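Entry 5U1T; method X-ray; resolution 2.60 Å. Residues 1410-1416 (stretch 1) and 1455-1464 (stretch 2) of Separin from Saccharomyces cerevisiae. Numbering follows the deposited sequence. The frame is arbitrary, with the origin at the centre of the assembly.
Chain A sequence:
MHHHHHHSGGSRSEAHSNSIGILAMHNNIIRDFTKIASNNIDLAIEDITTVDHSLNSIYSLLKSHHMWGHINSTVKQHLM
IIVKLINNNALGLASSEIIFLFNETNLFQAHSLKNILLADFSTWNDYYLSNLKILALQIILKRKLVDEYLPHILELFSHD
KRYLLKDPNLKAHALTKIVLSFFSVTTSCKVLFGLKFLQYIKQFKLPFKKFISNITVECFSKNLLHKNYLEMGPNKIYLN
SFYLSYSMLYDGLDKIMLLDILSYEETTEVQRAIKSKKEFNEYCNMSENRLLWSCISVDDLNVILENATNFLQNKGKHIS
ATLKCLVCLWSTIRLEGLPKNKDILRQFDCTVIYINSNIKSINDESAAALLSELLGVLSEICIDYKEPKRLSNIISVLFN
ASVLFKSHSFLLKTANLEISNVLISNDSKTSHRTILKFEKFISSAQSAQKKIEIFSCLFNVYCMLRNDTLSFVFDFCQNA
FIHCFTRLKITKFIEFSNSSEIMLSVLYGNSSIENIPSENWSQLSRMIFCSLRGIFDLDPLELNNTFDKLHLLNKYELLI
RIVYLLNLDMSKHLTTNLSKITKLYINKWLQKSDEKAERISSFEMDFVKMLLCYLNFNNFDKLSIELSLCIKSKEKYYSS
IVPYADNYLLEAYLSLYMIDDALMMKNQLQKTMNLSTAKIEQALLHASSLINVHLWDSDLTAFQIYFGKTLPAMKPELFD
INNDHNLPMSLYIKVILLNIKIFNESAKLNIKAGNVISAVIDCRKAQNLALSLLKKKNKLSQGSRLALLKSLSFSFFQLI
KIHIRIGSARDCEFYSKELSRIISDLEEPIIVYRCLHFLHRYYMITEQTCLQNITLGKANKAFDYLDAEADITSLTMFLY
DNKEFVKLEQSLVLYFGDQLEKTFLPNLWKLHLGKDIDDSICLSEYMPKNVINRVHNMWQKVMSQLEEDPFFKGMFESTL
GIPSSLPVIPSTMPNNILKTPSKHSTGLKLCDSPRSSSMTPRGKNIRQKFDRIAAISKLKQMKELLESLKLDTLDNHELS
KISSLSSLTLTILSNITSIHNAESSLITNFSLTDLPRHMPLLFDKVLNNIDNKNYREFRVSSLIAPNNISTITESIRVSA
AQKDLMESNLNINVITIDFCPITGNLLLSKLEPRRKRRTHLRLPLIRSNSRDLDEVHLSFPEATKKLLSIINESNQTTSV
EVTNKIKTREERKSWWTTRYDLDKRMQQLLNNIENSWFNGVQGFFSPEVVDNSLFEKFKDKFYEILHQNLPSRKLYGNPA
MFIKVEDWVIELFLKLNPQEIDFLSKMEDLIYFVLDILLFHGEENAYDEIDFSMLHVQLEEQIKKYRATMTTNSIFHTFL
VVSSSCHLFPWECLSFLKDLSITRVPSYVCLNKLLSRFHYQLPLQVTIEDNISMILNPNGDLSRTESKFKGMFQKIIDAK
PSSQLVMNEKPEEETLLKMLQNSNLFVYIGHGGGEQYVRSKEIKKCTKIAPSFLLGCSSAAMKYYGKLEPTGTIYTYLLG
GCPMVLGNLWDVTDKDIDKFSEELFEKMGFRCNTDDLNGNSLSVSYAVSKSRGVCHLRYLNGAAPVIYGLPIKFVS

Stretch 1 1410-1416: DNISMIL
Stretch 2 1455-1464: TLLKMLQNSN

A strand laid against a helix usually offers alternate side chains to it, and the helix answers with residues about one turn apart. Residues 1410-1416 and 1455-1464 of yeast separin illustrate the principle. The strand, extended through Ser-1413 to Leu-1416 (phi -103 to -148°, psi 116 to 149°), runs at 139° to the helix that ends at Gln-1461, so the two are roughly antiparallel; their axes approach to 8.6 Å, and 417 Å² is buried in all.

Met-1459 covers the most surface. The register is set here: Met-1459 CA lies 6.0 Å from Ser-1413 CA. The side chain of Met-1459, m at chi1 and t at chi2 and chi3, runs obliquely across the strand, toward its C-terminal end: Met-1459 CG lies 3.4 Å from Ser-1413 OG, Met-1459 SD 3.9 Å from Ile-1415 CD1, and Met-1459 CE 3.6 Å from Met-1414 O. Ser-1413 and Ile-1415, both m at chi1, point toward the helix, whereas Met-1414 between them points away. Ile-1415, t at chi2, also brings CD1 to 4.2 Å from CD2 of Leu-1456 (p, p), almost one turn before Met-1459, closing a small apolar cluster.

Beyond the helix the chemistry turns polar. Asn-1462 leaves helical geometry at -134/32°, and Ser-1463 is extended at -127/147°, carrying the chain alongside the start of stretch 1. Asn-1464, second in covered area, is anchored through its backbone: Asn-1464 N donates to Asn-1411 O at 2.9 Å, with an N-H...O angle of 155°. The same carbonyl, Asn-1411 O, receives a CA-H...O contact from Ser-1463 CA at 3.2 Å. Asn-1411 itself adopts a left-handed conformation (54/47°) before the strand. Ser-1413 OG and Ser-1463 OG, the latter also m, form a very short hydrogen bond of 2.4 Å, although the position of Ser-1463 OG is less certain.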

# COMPACT_ATOMS: atom_id res chain seq x y z
N ASP A 1410 36.00 22.71 -42.67
CA ASP A 1410 34.99 21.72 -43.06
C ASP A 1410 34.14 21.20 -41.89
O ASP A 1410 34.43 21.47 -40.72
CB ASP A 1410 35.63 20.53 -43.77
CG ASP A 1410 36.84 19.99 -43.03
OD1 ASP A 1410 36.79 19.86 -41.79
OD2 ASP A 1410 37.86 19.70 -43.71
N ASN A 1411 33.11 20.44 -42.23
CA ASN A 1411 32.23 19.81 -41.26
C ASN A 1411 31.61 20.77 -40.26
O ASN A 1411 31.59 20.49 -39.06
CB ASN A 1411 32.98 18.72 -40.50
CG ASN A 1411 32.66 17.34 -41.03
OD1 ASN A 1411 33.53 16.66 -41.57
ND2 ASN A 1411 31.41 16.91 -40.88
N ILE A 1412 31.08 21.88 -40.75
CA ILE A 1412 30.37 22.83 -39.89
C ILE A 1412 28.84 22.78 -40.14
O ILE A 1412 28.38 22.77 -41.28
CB ILE A 1412 30.94 24.26 -40.07
CG1 ILE A 1412 30.76 24.76 -41.50
CG2 ILE A 1412 32.40 24.31 -39.67
CD1 ILE A 1412 29.61 25.67 -41.67
N SER A 1413 28.07 22.72 -39.05
CA SER A 1413 26.60 22.60 -39.11
C SER A 1413 25.92 23.93 -38.82
O SER A 1413 26.41 24.73 -38.03
CB SER A 1413 26.08 21.56 -38.11
OG SER A 1413 26.66 20.29 -38.31
N MET A 1414 24.77 24.16 -39.45
CA MET A 1414 24.00 25.35 -39.18
C MET A 1414 22.52 25.11 -39.33
O MET A 1414 22.09 24.29 -40.13
CB MET A 1414 24.42 26.48 -40.09
CG MET A 1414 25.01 26.00 -41.38
SD MET A 1414 26.02 27.29 -42.10
CE MET A 1414 26.73 27.97 -40.60
N ILE A 1415 21.76 25.85 -38.54
CA ILE A 1415 20.31 25.79 -38.56
C ILE A 1415 19.82 27.23 -38.61
O ILE A 1415 20.28 28.07 -37.84
CB ILE A 1415 19.77 25.04 -37.34
CG1 ILE A 1415 20.34 23.62 -37.31
CG2 ILE A 1415 18.25 25.02 -37.34
CD1 ILE A 1415 19.98 22.84 -36.09
N LEU A 1416 18.91 27.54 -39.53
CA LEU A 1416 18.49 28.92 -39.72
C LEU A 1416 16.98 29.04 -39.84
O LEU A 1416 16.39 28.52 -40.78
CB LEU A 1416 19.15 29.51 -40.96
CG LEU A 1416 18.91 30.99 -41.23
CD1 LEU A 1416 19.29 31.79 -40.00
CD2 LEU A 1416 19.71 31.45 -42.44
N THR A 1455 18.98 14.24 -36.78
CA THR A 1455 19.92 14.93 -37.67
C THR A 1455 20.73 15.98 -36.90
O THR A 1455 21.90 16.24 -37.24
CB THR A 1455 19.22 15.57 -38.90
OG1 THR A 1455 18.23 16.52 -38.47
CG2 THR A 1455 18.53 14.50 -39.74
N LEU A 1456 20.16 16.60 -35.87
CA LEU A 1456 20.99 17.56 -35.15
C LEU A 1456 21.75 16.85 -34.04
O LEU A 1456 22.75 17.35 -33.56
CB LEU A 1456 20.18 18.75 -34.63
CG LEU A 1456 18.84 18.61 -33.92
CD1 LEU A 1456 19.01 17.71 -32.74
CD2 LEU A 1456 18.33 19.97 -33.49
N LEU A 1457 21.28 15.67 -33.63
CA LEU A 1457 22.08 14.86 -32.73
C LEU A 1457 23.38 14.46 -33.44
O LEU A 1457 24.44 14.42 -32.82
CB LEU A 1457 21.31 13.63 -32.27
CG LEU A 1457 20.37 13.92 -31.09
CD1 LEU A 1457 19.71 12.67 -30.62
CD2 LEU A 1457 21.12 14.57 -29.94
N LYS A 1458 23.29 14.19 -34.74
CA LYS A 1458 24.49 13.85 -35.49
C LYS A 1458 25.21 15.15 -35.82
O LYS A 1458 26.43 15.20 -35.83
CB LYS A 1458 24.16 13.01 -36.76
CG LYS A 1458 24.03 13.72 -38.12
CD LYS A 1458 23.56 12.74 -39.21
CE LYS A 1458 22.45 11.81 -38.66
NZ LYS A 1458 21.69 10.95 -39.65
N MET A 1459 24.45 16.22 -36.02
CA MET A 1459 25.08 17.53 -36.20
C MET A 1459 25.98 17.87 -35.03
O MET A 1459 27.12 18.27 -35.21
CB MET A 1459 24.03 18.62 -36.36
CG MET A 1459 23.58 18.88 -37.77
SD MET A 1459 22.51 20.33 -37.78
CE MET A 1459 22.62 20.80 -39.51
N LEU A 1460 25.45 17.71 -33.82
CA LEU A 1460 26.18 18.09 -32.62
C LEU A 1460 27.45 17.29 -32.42
O LEU A 1460 28.49 17.84 -32.09
CB LEU A 1460 25.30 17.95 -31.38
CG LEU A 1460 24.15 18.95 -31.32
CD1 LEU A 1460 23.11 18.49 -30.30
CD2 LEU A 1460 24.69 20.33 -31.01
N GLN A 1461 27.36 15.98 -32.61
CA GLN A 1461 28.48 15.11 -32.28
C GLN A 1461 29.42 14.94 -33.44
O GLN A 1461 30.43 14.25 -33.31
CB GLN A 1461 27.98 13.74 -31.83
CG GLN A 1461 27.13 13.73 -30.58
CD GLN A 1461 26.38 12.43 -30.43
OE1 GLN A 1461 26.94 11.36 -30.62
NE2 GLN A 1461 25.10 12.52 -30.11
N ASN A 1462 29.10 15.56 -34.57
CA ASN A 1462 29.91 15.38 -35.78
C ASN A 1462 30.23 16.67 -36.51
O ASN A 1462 30.36 16.68 -37.74
CB ASN A 1462 29.22 14.41 -36.75
CG ASN A 1462 29.21 12.98 -36.24
OD1 ASN A 1462 28.21 12.49 -35.74
ND2 ASN A 1462 30.35 12.31 -36.36
N SER A 1463 30.36 17.77 -35.76
CA SER A 1463 30.70 19.06 -36.34
C SER A 1463 31.90 19.70 -35.66
O SER A 1463 32.10 19.53 -34.46
CB SER A 1463 29.51 20.02 -36.25
OG SER A 1463 28.32 19.42 -36.74
N ASN A 1464 32.70 20.43 -36.43
CA ASN A 1464 33.73 21.29 -35.86
C ASN A 1464 33.10 22.55 -35.29
O ASN A 1464 33.66 23.20 -34.40
CB ASN A 1464 34.77 21.65 -36.91
CG ASN A 1464 35.59 20.46 -37.35
OD1 ASN A 1464 35.78 20.24 -38.55
ND2 ASN A 1464 36.06 19.68 -36.39